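Local coordinates for glutathione S-transferase (Vibrio parahaemolyticus, PDB 7MIQ), which probably catalyses the conjugation of glutathione to electrophilic substrates, as a homodimeric Gtt2-class enzyme with a thioredoxin-like N-terminal domain, at residues Val101-Asn115 against Val127-Phe141. Numbering follows the deposited sequence.
Sequences VEFQGLYAAFQAFRN and VAAWGEESKSRVLEF
With chi1 at 174°, Phe141 holds CG anti to its backbone N, and its ring reaches helix 101-114, where Gln104 CB lies over one face in a CH-pi contact, 24° off the ring normal. Gly105 CA approaches the same ring obliquely, 3.9 Å from Phe141 CD2. Arg137 is extended at chi2 but bends at chi3 (48°), and the guanidinium lies against Ala108, whose CB sits over one face, 3.5 Å from Arg137 NH1, while Phe103 O meets the edge. The resulting bond from Arg137 NH2 to Phe103 O is weak, 3.2 Å long and well short of straight. A water also donates to Arg137 O and, weakly, to Gln104 O. Helices 101-114 and 127-141 run roughly antiparallel in the all-helical C-terminal domain of the GST fold; their axes approach to 7.5 Å. Small residues permit this closeness: the CA atoms of Ala112 and Gly131 are 4.0 Å apart. Val138 CG2 packs 3.8 Å from Ala108 CB. Ser134 OG, bonded to Trp130 O from above the carbonyl plane, also touches Gln111 CB. Asn115 ND2 meets the poorly ordered Trp130 ring at its edge; that indole stacks on Trp130 of the second subunit.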
loop_
_atom_site.group_PDB
_atom_site.type_symbol
_atom_site.label_atom_id
_atom_site.label_comp_id
_atom_site.label_asym_id
_atom_site.label_seq_id
_atom_site.Cartn_x
_atom_site.Cartn_y
_atom_site.Cartn_z
ATOM N N VAL A 101 -2.278 8.019 3.191
ATOM C CA VAL A 101 -3.414 8.510 2.409
ATOM C C VAL A 101 -4.225 7.347 1.838
ATOM O O VAL A 101 -5.462 7.388 1.811
ATOM C CB VAL A 101 -2.931 9.468 1.299
ATOM C CG1 VAL A 101 -4.058 9.774 0.322
ATOM C CG2 VAL A 101 -2.389 10.766 1.902
ATOM N N GLU A 102 -3.551 6.296 1.369
ATOM C CA GLU A 102 -4.259 5.149 0.745
ATOM C C GLU A 102 -5.073 4.383 1.799
ATOM O O GLU A 102 -6.277 4.288 1.618
ATOM C CB GLU A 102 -3.299 4.228 0.002
ATOM C CG GLU A 102 -2.900 4.749 -1.355
ATOM C CD GLU A 102 -1.869 3.870 -2.032
ATOM O OE1 GLU A 102 -0.848 3.552 -1.392
ATOM O OE2 GLU A 102 -2.094 3.507 -3.183
ATOM N N PHE A 103 -4.458 3.899 2.882
ATOM C CA PHE A 103 -5.214 3.162 3.900
ATOM C C PHE A 103 -6.247 4.045 4.591
ATOM O O PHE A 103 -7.446 3.749 4.578
ATOM C CB PHE A 103 -4.289 2.562 4.958
ATOM C CG PHE A 103 -4.961 1.541 5.834
ATOM C CD1 PHE A 103 -5.231 0.270 5.351
ATOM C CD2 PHE A 103 -5.327 1.852 7.133
ATOM C CE1 PHE A 103 -5.851 -0.673 6.149
ATOM C CE2 PHE A 103 -5.947 0.913 7.937
ATOM C CZ PHE A 103 -6.211 -0.351 7.444
ATOM N N GLN A 104 -5.791 5.118 5.240
ATOM C CA GLN A 104 -6.679 5.899 6.090
ATOM C C GLN A 104 -7.631 6.784 5.297
ATOM O O GLN A 104 -8.631 7.247 5.854
ATOM C CB GLN A 104 -5.855 6.746 7.066
ATOM C CG GLN A 104 -4.890 5.917 7.911
ATOM C CD GLN A 104 -4.018 6.760 8.825
ATOM O OE1 GLN A 104 -4.456 7.787 9.342
ATOM N NE2 GLN A 104 -2.774 6.326 9.026
ATOM N N GLY A 105 -7.357 7.018 4.016
ATOM C CA GLY A 105 -8.214 7.880 3.228
ATOM C C GLY A 105 -8.878 7.200 2.046
ATOM O O GLY A 105 -10.087 6.946 2.072
ATOM N N LEU A 106 -8.092 6.897 1.008
ATOM C CA LEU A 106 -8.654 6.415 -0.251
ATOM C C LEU A 106 -9.416 5.109 -0.062
ATOM O O LEU A 106 -10.566 4.984 -0.495
ATOM C CB LEU A 106 -7.543 6.235 -1.287
ATOM C CG LEU A 106 -8.016 5.813 -2.677
ATOM C CD1 LEU A 106 -9.003 6.831 -3.242
ATOM C CD2 LEU A 106 -6.832 5.638 -3.614
ATOM N N TYR A 107 -8.780 4.119 0.569
ATOM C CA TYR A 107 -9.425 2.821 0.744
ATOM C C TYR A 107 -10.722 2.950 1.536
ATOM O O TYR A 107 -11.734 2.327 1.192
ATOM C CB TYR A 107 -8.469 1.852 1.443
ATOM C CG TYR A 107 -7.246 1.439 0.649
ATOM C CD1 TYR A 107 -7.185 1.608 -0.730
ATOM C CD2 TYR A 107 -6.151 0.865 1.287
ATOM C CE1 TYR A 107 -6.061 1.221 -1.450
ATOM C CE2 TYR A 107 -5.027 0.477 0.580
ATOM C CZ TYR A 107 -4.987 0.656 -0.787
ATOM O OH TYR A 107 -3.865 0.267 -1.487
ATOM N N ALA A 108 -10.712 3.755 2.601
ATOM C CA ALA A 108 -11.930 3.974 3.372
ATOM C C ALA A 108 -12.996 4.687 2.549
ATOM O O ALA A 108 -14.192 4.421 2.722
ATOM C CB ALA A 108 -11.614 4.769 4.639
ATOM N N ALA A 109 -12.588 5.589 1.651
ATOM C CA ALA A 109 -13.559 6.275 0.803
ATOM C C ALA A 109 -14.179 5.321 -0.207
ATOM O O ALA A 109 -15.386 5.382 -0.466
ATOM C CB ALA A 109 -12.897 7.456 0.093
ATOM N N PHE A 110 -13.362 4.442 -0.797
ATOM C CA PHE A 110 -13.881 3.394 -1.671
ATOM C C PHE A 110 -14.944 2.566 -0.959
ATOM O O PHE A 110 -16.044 2.359 -1.484
ATOM C CB PHE A 110 -12.739 2.487 -2.140
ATOM C CG PHE A 110 -12.150 2.863 -3.472
ATOM C CD1 PHE A 110 -12.833 2.599 -4.648
ATOM C CD2 PHE A 110 -10.895 3.447 -3.552
ATOM C CE1 PHE A 110 -12.286 2.924 -5.878
ATOM C CE2 PHE A 110 -10.344 3.780 -4.778
ATOM C CZ PHE A 110 -11.041 3.518 -5.943
ATOM N N GLN A 111 -14.625 2.082 0.244
ATOM C CA GLN A 111 -15.539 1.198 0.962
ATOM C C GLN A 111 -16.840 1.906 1.317
ATOM O O GLN A 111 -17.920 1.313 1.224
ATOM C CB GLN A 111 -14.862 0.659 2.223
ATOM C CG GLN A 111 -13.728 -0.315 1.948
ATOM C CD GLN A 111 -14.198 -1.562 1.223
ATOM O OE1 GLN A 111 -15.311 -2.041 1.444
ATOM N NE2 GLN A 111 -13.352 -2.090 0.347
ATOM N N ALA A 112 -16.760 3.171 1.733
ATOM C CA ALA A 112 -17.976 3.916 2.040
ATOM C C ALA A 112 -18.795 4.166 0.781
ATOM O O ALA A 112 -20.032 4.137 0.821
ATOM C CB ALA A 112 -17.627 5.235 2.727
ATOM N N PHE A 113 -18.124 4.401 -0.346
ATOM C CA PHE A 113 -18.826 4.688 -1.592
ATOM C C PHE A 113 -19.552 3.452 -2.111
ATOM O O PHE A 113 -20.735 3.517 -2.466
ATOM C CB PHE A 113 -17.836 5.217 -2.631
ATOM C CG PHE A 113 -18.484 5.739 -3.884
ATOM C CD1 PHE A 113 -19.329 6.836 -3.840
ATOM C CD2 PHE A 113 -18.227 5.145 -5.111
ATOM C CE1 PHE A 113 -19.920 7.324 -4.995
ATOM C CE2 PHE A 113 -18.814 5.628 -6.270
ATOM C CZ PHE A 113 -19.661 6.719 -6.213
ATOM N N ARG A 114 -18.864 2.309 -2.148
ATOM C CA ARG A 114 -19.470 1.097 -2.685
ATOM C C ARG A 114 -20.517 0.504 -1.748
ATOM O O ARG A 114 -21.374 -0.261 -2.205
ATOM C CB ARG A 114 -18.389 0.056 -2.989
ATOM C CG ARG A 114 -17.886 -0.699 -1.770
ATOM C CD ARG A 114 -16.662 -1.547 -2.092
ATOM N NE ARG A 114 -16.863 -2.401 -3.258
ATOM C CZ ARG A 114 -16.029 -3.361 -3.633
ATOM N NH1 ARG A 114 -14.937 -3.639 -2.939
ATOM N NH2 ARG A 114 -16.298 -4.062 -4.731
ATOM N N ASN A 115 -20.476 0.838 -0.462
ATOM C CA ASN A 115 -21.443 0.303 0.492
ATOM C C ASN A 115 -22.515 1.331 0.829
ATOM O O ASN A 115 -22.289 2.248 1.621
ATOM C CB ASN A 115 -20.744 -0.158 1.773
ATOM C CG ASN A 115 -19.759 -1.283 1.530
ATOM O OD1 ASN A 115 -19.857 -2.008 0.540
ATOM N ND2 ASN A 115 -18.804 -1.438 2.438
ATOM N N VAL A 127 -23.967 -4.742 5.532
ATOM C CA VAL A 127 -23.067 -4.005 4.650
ATOM C C VAL A 127 -23.209 -2.503 4.852
ATOM O O VAL A 127 -22.227 -1.759 4.738
ATOM C CB VAL A 127 -23.324 -4.394 3.179
ATOM C CG1 VAL A 127 -22.101 -4.088 2.326
ATOM C CG2 VAL A 127 -23.713 -5.860 3.073
ATOM N N ALA A 128 -24.420 -2.034 5.159
ATOM C CA ALA A 128 -24.646 -0.598 5.288
ATOM C C ALA A 128 -23.879 -0.017 6.469
ATOM O O ALA A 128 -23.363 1.104 6.389
ATOM C CB ALA A 128 -26.141 -0.313 5.425
ATOM N N ALA A 129 -23.790 -0.762 7.573
ATOM C CA ALA A 129 -23.072 -0.256 8.737
ATOM C C ALA A 129 -21.575 -0.162 8.480
ATOM O O ALA A 129 -20.905 0.707 9.050
ATOM C CB ALA A 129 -23.349 -1.141 9.950
ATOM N N TRP A 130 -21.030 -1.042 7.635
ATOM C CA TRP A 130 -19.615 -0.950 7.295
ATOM C C TRP A 130 -19.333 0.286 6.451
ATOM O O TRP A 130 -18.304 0.947 6.636
ATOM C CB TRP A 130 -19.159 -2.217 6.569
ATOM C CG TRP A 130 -17.704 -2.203 6.179
ATOM C CD1 TRP A 130 -17.192 -2.364 4.924
ATOM C CD2 TRP A 130 -16.579 -2.008 7.049
ATOM N NE1 TRP A 130 -15.820 -2.288 4.958
ATOM C CE2 TRP A 130 -15.418 -2.069 6.250
ATOM C CE3 TRP A 130 -16.440 -1.791 8.424
ATOM C CZ2 TRP A 130 -14.139 -1.920 6.781
ATOM C CZ3 TRP A 130 -15.168 -1.642 8.948
ATOM C CH2 TRP A 130 -14.034 -1.708 8.128
ATOM N N GLY A 131 -20.233 0.613 5.522
ATOM C CA GLY A 131 -20.079 1.843 4.764
ATOM C C GLY A 131 -20.115 3.074 5.648
ATOM O O GLY A 131 -19.346 4.017 5.448
ATOM N N GLU A 132 -21.005 3.077 6.644
ATOM C CA GLU A 132 -21.059 4.187 7.589
ATOM C C GLU A 132 -19.806 4.233 8.454
ATOM O O GLU A 132 -19.294 5.317 8.760
ATOM C CB GLU A 132 -22.310 4.074 8.462
ATOM C CG GLU A 132 -22.504 5.235 9.424
ATOM C CD GLU A 132 -22.810 6.541 8.713
ATOM O OE1 GLU A 132 -23.297 6.497 7.563
ATOM O OE2 GLU A 132 -22.559 7.613 9.304
ATOM N N GLU A 133 -19.304 3.068 8.866
ATOM C CA GLU A 133 -18.046 3.031 9.602
ATOM C C GLU A 133 -16.892 3.513 8.732
ATOM O O GLU A 133 -16.023 4.263 9.196
ATOM C CB GLU A 133 -17.785 1.614 10.119
ATOM C CG GLU A 133 -16.418 1.411 10.753
ATOM C CD GLU A 133 -16.209 2.259 11.994
ATOM O OE1 GLU A 133 -17.211 2.666 12.619
ATOM O OE2 GLU A 133 -15.037 2.519 12.342
ATOM N N SER A 134 -16.878 3.107 7.459
ATOM C CA SER A 134 -15.829 3.551 6.550
ATOM C C SER A 134 -15.890 5.057 6.329
ATOM O O SER A 134 -14.850 5.723 6.251
ATOM C CB SER A 134 -15.941 2.804 5.222
ATOM O OG SER A 134 -15.797 1.406 5.413
ATOM N N LYS A 135 -17.100 5.618 6.238
ATOM C CA LYS A 135 -17.225 7.063 6.067
ATOM C C LYS A 135 -16.707 7.809 7.289
ATOM O O LYS A 135 -16.054 8.849 7.156
ATOM C CB LYS A 135 -18.678 7.440 5.780
ATOM C CG LYS A 135 -18.886 8.933 5.559
ATOM C CD LYS A 135 -20.269 9.236 5.009
ATOM C CE LYS A 135 -20.426 10.716 4.709
ATOM N NZ LYS A 135 -21.721 11.008 4.032
ATOM N N SER A 136 -16.980 7.286 8.490
ATOM C CA SER A 136 -16.467 7.913 9.703
ATOM C C SER A 136 -14.945 7.917 9.731
ATOM O O SER A 136 -14.336 8.847 10.272
ATOM C CB SER A 136 -17.017 7.196 10.939
ATOM O OG SER A 136 -18.434 7.203 10.937
ATOM N N ARG A 137 -14.312 6.896 9.152
ATOM C CA ARG A 137 -12.855 6.882 9.091
ATOM C C ARG A 137 -12.335 7.961 8.147
ATOM O O ARG A 137 -11.299 8.581 8.417
ATOM C CB ARG A 137 -12.361 5.496 8.677
ATOM C CG ARG A 137 -12.548 4.446 9.771
ATOM C CD ARG A 137 -11.974 3.088 9.388
ATOM N NE ARG A 137 -10.622 3.191 8.851
ATOM C CZ ARG A 137 -10.257 2.753 7.653
ATOM N NH1 ARG A 137 -11.111 2.133 6.854
ATOM N NH2 ARG A 137 -9.002 2.935 7.250
ATOM N N VAL A 138 -13.044 8.206 7.043
ATOM C CA VAL A 138 -12.687 9.317 6.160
ATOM C C VAL A 138 -12.744 10.635 6.923
ATOM O O VAL A 138 -11.817 11.451 6.862
ATOM C CB VAL A 138 -13.608 9.345 4.926
ATOM C CG1 VAL A 138 -13.356 10.607 4.108
ATOM C CG2 VAL A 138 -13.399 8.106 4.074
ATOM N N LEU A 139 -13.833 10.855 7.665
ATOM C CA LEU A 139 -13.990 12.105 8.403
ATOM C C LEU A 139 -12.918 12.271 9.471
ATOM O O LEU A 139 -12.488 13.398 9.745
ATOM C CB LEU A 139 -15.383 12.171 9.034
ATOM C CG LEU A 139 -16.574 12.183 8.071
ATOM C CD1 LEU A 139 -17.884 12.013 8.828
ATOM C CD2 LEU A 139 -16.592 13.469 7.267
ATOM N N GLU A 140 -12.471 11.173 10.083
ATOM C CA GLU A 140 -11.446 11.273 11.116
ATOM C C GLU A 140 -10.068 11.550 10.527
ATOM O O GLU A 140 -9.219 12.148 11.198
ATOM C CB GLU A 140 -11.418 9.995 11.953
ATOM C CG GLU A 140 -12.648 9.810 12.829
ATOM C CD GLU A 140 -12.693 8.448 13.492
ATOM O OE1 GLU A 140 -11.831 7.601 13.174
ATOM O OE2 GLU A 140 -13.592 8.222 14.330
ATOM N N PHE A 141 -9.821 11.133 9.285
ATOM C CA PHE A 141 -8.515 11.378 8.684
ATOM C C PHE A 141 -8.385 12.797 8.140
ATOM O O PHE A 141 -7.270 13.326 8.075
ATOM C CB PHE A 141 -8.241 10.359 7.575
ATOM C CG PHE A 141 -6.970 10.622 6.812
ATOM C CD1 PHE A 141 -5.745 10.626 7.461
ATOM C CD2 PHE A 141 -7.001 10.859 5.448
ATOM C CE1 PHE A 141 -4.573 10.870 6.764
ATOM C CE2 PHE A 141 -5.831 11.100 4.743
ATOM C CZ PHE A 141 -4.616 11.108 5.403
HETATM O O HOH W 1 -9.142 7.082 9.122
#